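Local coordinates for PatF (PDB 4BG2), which is probably a prenyltransferase-like protein of the patellamide (cyanobactin) pathway, with an antiparallel barrel fold wrapped by helices, at residues A[165-168]-A[169-173]; A[17-20]-A[21-25]; A[2-5]-A[6-9]; A[251-254]-A[255-259]. All blocks are in the same frame, centred on the assembly; numbering follows the deposited sequence.

Interaction 1: residues A[165-168]-A[169-173]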
loop_
_atom_site.group_PDB
_atom_site.type_symbol
_atom_site.label_atom_id
_atom_site.label_comp_id
_atom_site.label_asym_id
_atom_site.label_seq_id
_atom_site.Cartn_x
_atom_site.Cartn_y
_atom_site.Cartn_z
ATOM N N LEU A 165 12.168 -17.375 -7.993
ATOM C CA LEU A 165 11.496 -16.128 -7.644
ATOM C C LEU A 165 10.752 -15.539 -8.864
ATOM O O LEU A 165 9.675 -15.003 -8.724
ATOM C CB LEU A 165 12.502 -15.136 -7.063
ATOM C CG LEU A 165 11.962 -13.792 -6.602
ATOM C CD1 LEU A 165 10.717 -13.953 -5.721
ATOM C CD2 LEU A 165 13.074 -13.042 -5.868
ATOM N N THR A 166 11.313 -15.676 -10.055
ATOM C CA THR A 166 10.638 -15.187 -11.248
ATOM C C THR A 166 9.264 -15.812 -11.395
ATOM O O THR A 166 8.287 -15.113 -11.673
ATOM C CB THR A 166 11.475 -15.441 -12.513
ATOM O OG1 THR A 166 12.720 -14.756 -12.382
ATOM C CG2 THR A 166 10.760 -14.937 -13.778
ATOM N N ARG A 167 9.182 -17.122 -11.176
ATOM C CA ARG A 167 7.900 -17.834 -11.237
ATOM C C ARG A 167 6.930 -17.372 -10.153
ATOM O O ARG A 167 5.748 -17.217 -10.416
ATOM C CB ARG A 167 8.108 -19.360 -11.152
ATOM C CG ARG A 167 8.901 -19.927 -12.330
ATOM C CD ARG A 167 8.168 -19.774 -13.666
ATOM N NE ARG A 167 6.939 -20.575 -13.692
ATOM C CZ ARG A 167 5.885 -20.346 -14.476
ATOM N NH1 ARG A 167 5.874 -19.317 -15.326
ATOM N NH2 ARG A 167 4.825 -21.148 -14.396
ATOM N N VAL A 168 7.425 -17.163 -8.938
ATOM C CA VAL A 168 6.586 -16.599 -7.884
ATOM C C VAL A 168 6.011 -15.257 -8.335
ATOM O O VAL A 168 4.816 -14.994 -8.170
ATOM C CB VAL A 168 7.353 -16.416 -6.557
ATOM C CG1 VAL A 168 6.498 -15.685 -5.551
ATOM C CG2 VAL A 168 7.810 -17.773 -5.984
ATOM N N LEU A 169 6.860 -14.402 -8.886
ATOM C CA LEU A 169 6.416 -13.070 -9.332
ATOM C C LEU A 169 5.460 -13.168 -10.526
ATOM O O LEU A 169 4.461 -12.463 -10.584
ATOM C CB LEU A 169 7.623 -12.190 -9.691
ATOM C CG LEU A 169 8.595 -11.961 -8.549
ATOM C CD1 LEU A 169 9.774 -11.112 -8.972
ATOM C CD2 LEU A 169 7.895 -11.336 -7.349
ATOM N N LEU A 170 5.768 -14.037 -11.483
ATOM C CA LEU A 170 4.932 -14.151 -12.685
ATOM C C LEU A 170 3.553 -14.751 -12.371
ATOM O O LEU A 170 2.565 -14.384 -13.006
ATOM C CB LEU A 170 5.629 -14.993 -13.760
ATOM C CG LEU A 170 6.753 -14.354 -14.585
ATOM C CD1 LEU A 170 7.342 -15.376 -15.553
ATOM C CD2 LEU A 170 6.244 -13.136 -15.343
ATOM N N ARG A 171 3.486 -15.659 -11.392
ATOM C CA ARG A 171 2.261 -16.409 -11.109
ATOM C C ARG A 171 1.419 -15.861 -9.947
ATOM O O ARG A 171 0.201 -15.888 -10.031
ATOM C CB ARG A 171 2.582 -17.877 -10.819
ATOM C CG ARG A 171 3.227 -18.662 -11.964
ATOM C CD ARG A 171 2.394 -18.695 -13.238
ATOM N NE ARG A 171 0.983 -19.020 -12.988
ATOM C CZ ARG A 171 0.017 -18.973 -13.912
ATOM N NH1 ARG A 171 0.287 -18.628 -15.165
ATOM N NH2 ARG A 171 -1.230 -19.277 -13.581
ATOM N N ASP A 172 2.041 -15.362 -8.875
ATOM C CA ASP A 172 1.293 -14.976 -7.659
ATOM C C ASP A 172 1.171 -13.465 -7.386
ATOM O O ASP A 172 0.587 -13.065 -6.371
ATOM C CB ASP A 172 1.898 -15.677 -6.442
ATOM C CG ASP A 172 1.652 -17.200 -6.453
ATOM O OD1 ASP A 172 0.851 -17.703 -7.292
ATOM O OD2 ASP A 172 2.258 -17.892 -5.610
ATOM N N THR A 173 1.701 -12.630 -8.285
ATOM C CA THR A 173 1.602 -11.168 -8.128
ATOM C C THR A 173 0.139 -10.792 -8.139
ATOM O O THR A 173 -0.581 -11.048 -9.096
ATOM C CB THR A 173 2.409 -10.409 -9.209
ATOM O OG1 THR A 173 3.794 -10.585 -8.946
ATOM C CG2 THR A 173 2.124 -8.909 -9.205
#
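One face of the R167 guanidinium is met by CG of R171, 3.8 Å above its plane and offset toward the rim, while CD1 of L170 approaches the same group obliquely. The two arginines sit one turn apart on helix 163-172, an outer helix of the antiparallel barrel that precedes strand 173-181, and they illustrate how i to i+4 spacing sorts a helix into a charged and a buried side. Their side chains run side by side in the same direction, with guanidinium planes 38° apart. E147, which also makes a long, weak ion pair with R167, and D145 pair with R171 NH1, probably offsetting the like charges.

The apolar side is built differently. L169 has CG anti to its carbonyl carbon (chi1 -60°), which lays the branch back along the preceding turn: CG comes 3.2 Å from L165 O and 4.1 Å from L165 CD1. Beyond this pair stand Y161, F234, P192 and L154, so L169 belongs to the packing between helix and barrel. With an alanine here the CG branch and its two methyls are gone, which is likely to leave a gap beside L165 and L154. T166 and L170 run alongside each other, methyl CG2 meeting CD1 at 3.9 Å, while T166 OG1 is bonded to S162 O.

Along the backbone D172 N donates to V168 O, and the D172 carboxylate receives the backbone N-H groups of G205 and L208. At the passage into the strand, T173 OG1 donates to L169 O over 2.6 Å, in the carbonyl plane and on a lone pair.

Interaction 2: residues A[17-20]-A[21-25]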
loop_
_atom_site.group_PDB
_atom_site.type_symbol
_atom_site.label_atom_id
_atom_site.label_comp_id
_atom_site.label_asym_id
_atom_site.label_seq_id
_atom_site.Cartn_x
_atom_site.Cartn_y
_atom_site.Cartn_z
ATOM N N GLN A 17 -12.505 12.361 7.637
ATOM C CA GLN A 17 -12.292 12.250 9.070
ATOM C C GLN A 17 -11.218 11.208 9.404
ATOM O O GLN A 17 -10.345 11.475 10.207
ATOM C CB GLN A 17 -13.608 11.968 9.788
ATOM C CG GLN A 17 -13.413 11.963 11.289
ATOM C CD GLN A 17 -12.867 13.280 11.831
ATOM O OE1 GLN A 17 -13.251 14.362 11.386
ATOM N NE2 GLN A 17 -11.955 13.192 12.779
ATOM N N PHE A 18 -11.239 10.059 8.730
ATOM C CA PHE A 18 -10.130 9.094 8.860
ATOM C C PHE A 18 -8.776 9.749 8.621
ATOM O O PHE A 18 -7.840 9.575 9.400
ATOM C CB PHE A 18 -10.268 7.914 7.887
ATOM C CG PHE A 18 -11.523 7.115 8.079
ATOM C CD1 PHE A 18 -12.131 7.035 9.313
ATOM C CD2 PHE A 18 -12.098 6.448 7.011
ATOM C CE1 PHE A 18 -13.292 6.305 9.483
ATOM C CE2 PHE A 18 -13.244 5.701 7.176
ATOM C CZ PHE A 18 -13.844 5.631 8.419
ATOM N N VAL A 19 -8.679 10.479 7.508
ATOM C CA VAL A 19 -7.422 11.099 7.129
ATOM C C VAL A 19 -7.033 12.157 8.182
ATOM O O VAL A 19 -5.882 12.212 8.615
ATOM C CB VAL A 19 -7.522 11.702 5.715
ATOM C CG1 VAL A 19 -6.363 12.621 5.445
ATOM C CG2 VAL A 19 -7.608 10.605 4.664
ATOM N N ARG A 20 -7.985 12.966 8.609
ATOM C CA ARG A 20 -7.715 14.014 9.623
ATOM C C ARG A 20 -7.355 13.427 11.004
ATOM O O ARG A 20 -6.393 13.842 11.626
ATOM C CB ARG A 20 -8.900 14.952 9.760
ATOM C CG ARG A 20 -9.147 15.822 8.527
ATOM C CD ARG A 20 -8.176 16.994 8.438
ATOM N NE ARG A 20 -8.247 17.681 7.141
ATOM C CZ ARG A 20 -9.236 18.499 6.775
ATOM N NH1 ARG A 20 -10.264 18.734 7.587
ATOM N NH2 ARG A 20 -9.206 19.078 5.581
ATOM N N THR A 21 -8.111 12.437 11.449
ATOM C CA THR A 21 -7.827 11.776 12.724
ATOM C C THR A 21 -6.423 11.186 12.767
ATOM O O THR A 21 -5.737 11.273 13.774
ATOM C CB THR A 21 -8.863 10.699 13.003
ATOM O OG1 THR A 21 -10.151 11.317 12.995
ATOM C CG2 THR A 21 -8.616 10.025 14.367
ATOM N N HIS A 22 -5.965 10.653 11.642
ATOM C CA HIS A 22 -4.605 10.133 11.553
ATOM C C HIS A 22 -3.537 11.233 11.695
ATOM O O HIS A 22 -2.533 11.062 12.425
ATOM C CB HIS A 22 -4.440 9.418 10.224
ATOM C CG HIS A 22 -3.107 8.779 10.036
ATOM N ND1 HIS A 22 -2.789 7.555 10.586
ATOM C CD2 HIS A 22 -2.013 9.179 9.352
ATOM C CE1 HIS A 22 -1.557 7.228 10.243
ATOM N NE2 HIS A 22 -1.061 8.198 9.496
ATOM N N GLN A 23 -3.738 12.347 10.982
ATOM C CA GLN A 23 -2.850 13.501 11.115
ATOM C C GLN A 23 -2.785 13.979 12.569
ATOM O O GLN A 23 -1.700 14.286 13.067
ATOM C CB GLN A 23 -3.328 14.675 10.252
ATOM C CG GLN A 23 -3.164 14.442 8.761
ATOM C CD GLN A 23 -3.933 15.454 7.921
ATOM O OE1 GLN A 23 -4.145 16.605 8.335
ATOM N NE2 GLN A 23 -4.376 15.019 6.732
ATOM N N GLU A 24 -3.940 14.068 13.227
ATOM C CA GLU A 24 -3.979 14.542 14.608
ATOM C C GLU A 24 -3.193 13.597 15.509
ATOM O O GLU A 24 -2.336 14.023 16.258
ATOM C CB GLU A 24 -5.420 14.627 15.132
ATOM C CG GLU A 24 -6.327 15.604 14.394
ATOM C CD GLU A 24 -7.729 15.677 14.991
ATOM O OE1 GLU A 24 -8.221 14.657 15.545
ATOM O OE2 GLU A 24 -8.334 16.770 14.915
ATOM N N ALA A 25 -3.497 12.313 15.420
ATOM C CA ALA A 25 -2.885 11.302 16.283
ATOM C C ALA A 25 -1.354 11.211 16.176
ATOM O O ALA A 25 -0.675 10.970 17.168
ATOM C CB ALA A 25 -3.502 9.946 16.004
#
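Hydrogen bonds between Q17 and T21 dominate this turn of helix 3-25, a worked case of a side-chain hydroxyl bonded back to the helix backbone. Q17 O accepts two of them: T21 N lies nearly in line with its carbonyl, at 2.7 Å, and T21 OG1 donates from 2.8 Å, 46° out of the carbonyl plane. With OG1 anti to the carbonyl carbon (chi1 -57°), the hydroxyl is turned back to that oxygen. Q17 bends at chi2, bringing NE2 over to donate to T21 OG1 at 2.6 Å; the bond is angled, 134° at the hydrogen. A valine in place of T21 would probably leave Q17 NE2 without this acceptor and its amide freer to turn.

Van der Waals contacts are fewer. V19 CG1 touches Q23 NE2 at 3.4 Å, the two side chains crossing at a slant, and R20 lies alongside Q23 with CD 4.1 Å from OE1.

Charged and polar ends are held from outside the turn. E38 of helix 34-42 pairs with R20 NH2 and accepts from Q23 NE2, while H22 ND1 is hydrogen-bonded to Y300 OH. F18 and V19 pack on V50 of strand 48-57. The result is an amphipathic helix laid against a barrel strand, its threonine returning a hydroxyl bond to the carbonyl one turn earlier.

Interaction 3: residues A[2-5]-A[6-9]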
loop_
_atom_site.group_PDB
_atom_site.type_symbol
_atom_site.label_atom_id
_atom_site.label_comp_id
_atom_site.label_asym_id
_atom_site.label_seq_id
_atom_site.Cartn_x
_atom_site.Cartn_y
_atom_site.Cartn_z
ATOM N N LEU A 2 -32.723 9.656 -3.047
ATOM C CA LEU A 2 -32.354 10.729 -2.083
ATOM C C LEU A 2 -31.467 10.135 -0.981
ATOM O O LEU A 2 -30.419 10.677 -0.666
ATOM C CB LEU A 2 -33.614 11.389 -1.501
ATOM C CG LEU A 2 -33.393 12.492 -0.470
ATOM C CD1 LEU A 2 -32.467 13.554 -1.035
ATOM C CD2 LEU A 2 -34.707 13.116 -0.060
ATOM N N ILE A 3 -31.865 8.982 -0.453
ATOM C CA ILE A 3 -31.123 8.336 0.635
ATOM C C ILE A 3 -29.743 7.895 0.159
ATOM O O ILE A 3 -28.771 7.983 0.912
ATOM C CB ILE A 3 -31.932 7.173 1.265
ATOM C CG1 ILE A 3 -32.991 7.744 2.204
ATOM C CG2 ILE A 3 -31.036 6.213 2.043
ATOM C CD1 ILE A 3 -34.070 6.762 2.622
ATOM N N ASP A 4 -29.643 7.473 -1.097
ATOM C CA ASP A 4 -28.352 7.100 -1.673
ATOM C C ASP A 4 -27.461 8.349 -1.760
ATOM O O ASP A 4 -26.271 8.315 -1.440
ATOM C CB ASP A 4 -28.517 6.459 -3.073
ATOM C CG ASP A 4 -29.540 5.312 -3.110
ATOM O OD1 ASP A 4 -29.474 4.390 -2.265
ATOM O OD2 ASP A 4 -30.398 5.314 -4.019
ATOM N N ARG A 5 -28.033 9.456 -2.216
ATOM C CA ARG A 5 -27.286 10.704 -2.301
ATOM C C ARG A 5 -26.779 11.157 -0.927
ATOM O O ARG A 5 -25.656 11.603 -0.797
ATOM C CB ARG A 5 -28.175 11.782 -2.905
ATOM C CG ARG A 5 -27.557 13.172 -3.014
ATOM C CD ARG A 5 -28.549 14.087 -3.721
ATOM N NE ARG A 5 -27.936 15.324 -4.183
ATOM C CZ ARG A 5 -28.432 16.105 -5.141
ATOM N NH1 ARG A 5 -29.540 15.761 -5.787
ATOM N NH2 ARG A 5 -27.797 17.230 -5.469
ATOM N N LEU A 6 -27.628 11.075 0.090
ATOM C CA LEU A 6 -27.240 11.490 1.434
ATOM C C LEU A 6 -26.169 10.562 1.978
ATOM O O LEU A 6 -25.199 11.024 2.540
ATOM C CB LEU A 6 -28.455 11.494 2.371
ATOM C CG LEU A 6 -29.549 12.482 1.989
ATOM C CD1 LEU A 6 -30.814 12.153 2.759
ATOM C CD2 LEU A 6 -29.120 13.918 2.211
ATOM N N GLN A 7 -26.343 9.255 1.803
ATOM C CA GLN A 7 -25.315 8.299 2.225
ATOM C C GLN A 7 -23.987 8.556 1.517
ATOM O O GLN A 7 -22.912 8.409 2.092
ATOM C CB GLN A 7 -25.767 6.868 1.956
ATOM C CG GLN A 7 -26.770 6.368 2.985
ATOM C CD GLN A 7 -27.377 5.030 2.616
ATOM O OE1 GLN A 7 -27.244 4.552 1.485
ATOM N NE2 GLN A 7 -28.045 4.412 3.576
ATOM N N ASN A 8 -24.071 8.962 0.264
ATOM C CA ASN A 8 -22.873 9.268 -0.486
ATOM C C ASN A 8 -22.082 10.455 0.103
ATOM O O ASN A 8 -20.854 10.398 0.184
ATOM C CB ASN A 8 -23.215 9.495 -1.956
ATOM C CG ASN A 8 -22.055 9.209 -2.852
ATOM O OD1 ASN A 8 -21.684 8.048 -3.047
ATOM N ND2 ASN A 8 -21.442 10.259 -3.379
ATOM N N ASN A 9 -22.779 11.504 0.550
ATOM C CA ASN A 9 -22.121 12.650 1.205
ATOM C C ASN A 9 -21.509 12.271 2.549
ATOM O O ASN A 9 -20.481 12.807 2.946
ATOM C CB ASN A 9 -23.112 13.803 1.439
ATOM C CG ASN A 9 -23.760 14.295 0.155
ATOM O OD1 ASN A 9 -23.278 14.040 -0.943
ATOM N ND2 ASN A 9 -24.850 15.028 0.299
#
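L2 and L6 make the apolar contact here, CG of L2 meeting CD1 of L6 at 4.1 Å. L6 lies in the first turn of helix 3-25, with the contact centred about 29 Å from the centre of the chain, and the segment illustrates how a surface helix can be compact in its backbone yet sparse in its side chains.

The tight part is the i to i+4 ladder. L6 N reaches L2 O at 2.9 Å, and Q7 N and N8 N follow on I3 O and D4 O. The last rung, N9 N to R5 O, is longer at 3.2 Å. Side chains also settle against this backbone: CG of L6, anti to its carbonyl carbon (chi1 -63°), rests 3.3 Å from L2 O, and CB of N8 sits equally near D4 O. Farther along, CG of N9 comes to 3.4 Å from R5 O.

The loose part faces solvent, where most residues of the contact are exposed. I3 turns its CG2 branch to the Q7 amide, one methyl against a polar group, the side chains crossing at an angle.

N8 gives one link back to the body of the protein. Its ND2 is hydrogen-bonded to E45 and its OD1 receives a weak bond from R11 NH1, so both ends of the amide have a partner, the second only weakly. On the looser I3 side, the CG2 methyl lies 3.8 Å from Q7 NE2.

Interaction 4: residues A[251-254]-A[255-259]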
loop_
_atom_site.group_PDB
_atom_site.type_symbol
_atom_site.label_atom_id
_atom_site.label_comp_id
_atom_site.label_asym_id
_atom_site.label_seq_id
_atom_site.Cartn_x
_atom_site.Cartn_y
_atom_site.Cartn_z
ATOM N N LYS A 251 -6.113 -7.340 18.011
ATOM C CA LYS A 251 -5.588 -7.850 19.278
ATOM C C LYS A 251 -4.658 -9.050 19.107
ATOM O O LYS A 251 -3.926 -9.403 20.016
ATOM C CB LYS A 251 -6.743 -8.175 20.232
ATOM C CG LYS A 251 -7.412 -6.910 20.750
ATOM C CD LYS A 251 -8.844 -7.089 21.234
ATOM C CE LYS A 251 -9.550 -5.738 21.231
ATOM N NZ LYS A 251 -10.878 -5.779 21.895
ATOM N N ASP A 252 -4.664 -9.651 17.926
ATOM C CA ASP A 252 -3.735 -10.726 17.616
ATOM C C ASP A 252 -2.309 -10.245 17.334
ATOM O O ASP A 252 -1.396 -11.066 17.347
ATOM C CB ASP A 252 -4.249 -11.546 16.421
ATOM C CG ASP A 252 -5.415 -12.469 16.788
ATOM O OD1 ASP A 252 -5.608 -12.798 17.987
ATOM O OD2 ASP A 252 -6.139 -12.873 15.850
ATOM N N LEU A 253 -2.094 -8.952 17.067
ATOM C CA LEU A 253 -0.740 -8.496 16.702
ATOM C C LEU A 253 0.325 -8.783 17.767
ATOM O O LEU A 253 1.394 -9.281 17.429
ATOM C CB LEU A 253 -0.691 -7.007 16.311
ATOM C CG LEU A 253 -1.336 -6.544 15.000
ATOM C CD1 LEU A 253 -1.045 -5.060 14.832
ATOM C CD2 LEU A 253 -0.876 -7.319 13.771
ATOM N N PRO A 254 0.052 -8.455 19.046
ATOM C CA PRO A 254 1.040 -8.755 20.112
ATOM C C PRO A 254 1.416 -10.232 20.262
ATOM O O PRO A 254 2.436 -10.544 20.882
ATOM C CB PRO A 254 0.346 -8.261 21.389
ATOM C CG PRO A 254 -0.641 -7.249 20.926
ATOM C CD PRO A 254 -1.105 -7.704 19.572
ATOM N N LYS A 255 0.596 -11.134 19.729
ATOM C CA LYS A 255 0.947 -12.557 19.700
ATOM C C LYS A 255 2.117 -12.818 18.767
ATOM O O LYS A 255 2.860 -13.752 18.988
ATOM C CB LYS A 255 -0.253 -13.415 19.283
ATOM C CG LYS A 255 -1.425 -13.286 20.242
ATOM C CD LYS A 255 -2.579 -14.221 19.914
ATOM C CE LYS A 255 -3.794 -13.853 20.757
ATOM N NZ LYS A 255 -4.797 -14.951 20.901
ATOM N N TYR A 256 2.297 -11.992 17.734
ATOM C CA TYR A 256 3.280 -12.300 16.698
ATOM C C TYR A 256 4.405 -11.293 16.532
ATOM O O TYR A 256 5.437 -11.620 15.940
ATOM C CB TYR A 256 2.574 -12.491 15.354
ATOM C CG TYR A 256 1.358 -13.374 15.453
ATOM C CD1 TYR A 256 1.484 -14.739 15.722
ATOM C CD2 TYR A 256 0.079 -12.846 15.330
ATOM C CE1 TYR A 256 0.367 -15.548 15.842
ATOM C CE2 TYR A 256 -1.041 -13.649 15.456
ATOM C CZ TYR A 256 -0.893 -14.993 15.709
ATOM O OH TYR A 256 -2.010 -15.784 15.824
ATOM N N PHE A 257 4.207 -10.077 17.037
ATOM C CA PHE A 257 5.186 -9.022 16.906
ATOM C C PHE A 257 5.421 -8.353 18.254
ATOM O O PHE A 257 4.487 -8.196 19.043
ATOM C CB PHE A 257 4.665 -7.957 15.920
ATOM C CG PHE A 257 4.297 -8.503 14.569
ATOM C CD1 PHE A 257 5.277 -8.740 13.618
ATOM C CD2 PHE A 257 2.978 -8.789 14.245
ATOM C CE1 PHE A 257 4.941 -9.239 12.371
ATOM C CE2 PHE A 257 2.641 -9.299 12.998
ATOM C CZ PHE A 257 3.627 -9.522 12.064
ATOM N N THR A 258 6.662 -7.921 18.484
ATOM C CA THR A 258 7.025 -7.052 19.603
ATOM C C THR A 258 7.564 -5.756 19.031
ATOM O O THR A 258 8.444 -5.771 18.167
ATOM C CB THR A 258 8.111 -7.714 20.481
ATOM O OG1 THR A 258 7.655 -9.006 20.883
ATOM C CG2 THR A 258 8.428 -6.880 21.712
ATOM N N PHE A 259 7.032 -4.632 19.495
ATOM C CA PHE A 259 7.334 -3.342 18.902
ATOM C C PHE A 259 8.246 -2.525 19.795
ATOM O O PHE A 259 8.254 -2.703 21.023
ATOM C CB PHE A 259 6.051 -2.531 18.691
ATOM C CG PHE A 259 5.005 -3.218 17.845
ATOM C CD1 PHE A 259 5.160 -3.325 16.474
ATOM C CD2 PHE A 259 3.839 -3.723 18.422
ATOM C CE1 PHE A 259 4.187 -3.939 15.694
ATOM C CE2 PHE A 259 2.862 -4.332 17.644
ATOM C CZ PHE A 259 3.037 -4.438 16.279
HETATM O O HOH W 1 4.975 -8.837 21.629
#
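L253 O receives two backbone donors, Y256 N and F257 N, in a short, weakly bonded helical turn spanning 253-256 on the outside of the barrel. Y256 N donates to L253 O from well above its carbonyl plane, whereas F257 N reaches L253 O at 2.9 Å nearly in line with the carbonyl; the turn thus mixes i+3 and i+4 bonding before the chain extends. A further i+3 bond joins K255 N to D252 O.

Side chains form the next layer. L253 CD2 packs on F257 CE2 at 4.1 Å, and CD1 approaches the F259 ring obliquely. K255, extended beyond CG, carries its ammonium to D252 in a long salt bridge, OD1 to NZ 3.7 Å. K255 CB lies 3.8 Å above the centre of one face of the Y256 ring, while D252 O approaches that ring obliquely, 3.1 Å from CD2.

Farther out, V279 and I281 of strand 276-284 receive L253, F257 and F259, seating the turn on the barrel, and H247 meets the Y256 ring at about 20° between planes. One water fastens the exit: it donates to P254 O and to F257 O at 2.7 Å, and is hydrogen-bonded to T258 OG1 at 2.8 Å.

In the fold
From the N terminus the chain passes through interaction 3, then interaction 2, both on helix 3-25 with centres about 23 Å apart: the same helix is a solvent-exposed arm at its start and packs against strand 48-57 near its end. Interaction 1 follows on helix 163-172, across the chain's centre from interaction 2 and ahead of strand 173-181. Interaction 4 comes last, beside strand 276-284, its centre about 24 Å from that of interaction 2. Each joins adjoining segments, so none closes a long loop, and in series they neither nest nor cross. Together they sample the helical shell around one closed antiparallel barrel.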